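Local structure of nisin biosynthesis protein nisC (Lactococcus lactis subsp. lactis, 2G0D) at the zinc ion site. The protein cyclises the dehydrated nisin precursor, catalysing addition of cysteine thiols to dehydroamino acids to form the thioether rings of the lantibiotic. Sequence-based numbering; all coordinates share one arbitrary frame.

The zinc ion site. Residues 278, 322, 324-325. With ZN (zinc ion), chain B.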
# COMPACT_ATOMS: atom_id res chain seq x y z
N CYS A 278 -1.81 1.32 -7.48
CA CYS A 278 -0.42 0.88 -7.65
C CYS A 278 0.45 1.74 -8.59
O CYS A 278 1.62 1.98 -8.31
CB CYS A 278 -0.38 -0.58 -8.08
SG CYS A 278 -1.32 -0.95 -9.58
N MET A 322 -11.43 -4.37 -8.04
CA MET A 322 -10.39 -4.77 -7.09
C MET A 322 -9.70 -3.54 -6.50
O MET A 322 -9.84 -2.41 -7.01
CB MET A 322 -9.31 -5.65 -7.75
CG MET A 322 -8.19 -4.83 -8.36
SD MET A 322 -6.89 -5.72 -9.16
CE MET A 322 -5.53 -5.62 -8.06
N CYS A 324 -6.10 -3.24 -5.97
CA CYS A 324 -4.76 -2.91 -6.48
C CYS A 324 -4.77 -1.97 -7.67
O CYS A 324 -4.15 -0.92 -7.64
CB CYS A 324 -3.92 -4.16 -6.81
SG CYS A 324 -2.12 -3.79 -7.00
N HIS A 325 -5.45 -2.37 -8.73
CA HIS A 325 -5.57 -1.51 -9.90
C HIS A 325 -7.01 -1.49 -10.42
O HIS A 325 -7.24 -1.42 -11.62
CB HIS A 325 -4.56 -1.90 -11.00
CG HIS A 325 -4.36 -3.38 -11.15
ND1 HIS A 325 -3.36 -4.07 -10.49
CD2 HIS A 325 -5.01 -4.30 -11.91
CE1 HIS A 325 -3.41 -5.35 -10.84
NE2 HIS A 325 -4.39 -5.51 -11.71
ZN ZN B . -1.95 -3.16 -9.19
O HOH W 1 -0.16 -4.34 -9.60
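Two cysteines, one histidine and a water hold the catalytic zinc of this lantibiotic cyclase. The protein is an alpha toroid of the LanC family. All three protein ligands lie in loops. Cys278 comes shortly before helix 281-294, and the neighbours Cys324 and His325 come just before helix 327-341. The site therefore ties two loops of the toroid together through the metal.

The two cysteine sulfurs, probably thiolates, reach the zinc from different loops. Cys278 comes in alone, facing the Cys324-His325 pair with the metal between them. Its SG is tucked between the backbone N and the carbonyl carbon (chi1 56°) and lies 2.3 Å from ZN. Cys324 points its sulfur anti to the backbone N (chi1 -164°), and its SG is also 2.3 Å from ZN.

His325 follows directly in sequence but turns its side chain differently. Its CG is tucked between N and the carbonyl carbon, and the ring stands roughly across the CA-CB bond (chi2 -92°). ND1, the ring nitrogen nearer the backbone, thus meets ZN at 2.1 Å. CG and CE1 flank that nitrogen at equal distances from the metal, so the zinc sits centrally before it. Met322 lies over one face of the imidazole. Its terminal methyl CE is 3.5 Å above the ring plane, nearer the edge than the centre, and probably helps to limit ring rotation.

Water 1 is a fourth ligand in a near-tetrahedral shell. This is plausibly the position that a substrate cysteine thiol takes in catalysis. Zinc would be expected to lower the pKa of such a thiol and favour the nucleophilic thiolate. The water oxygen lies 2.2 Å from ZN.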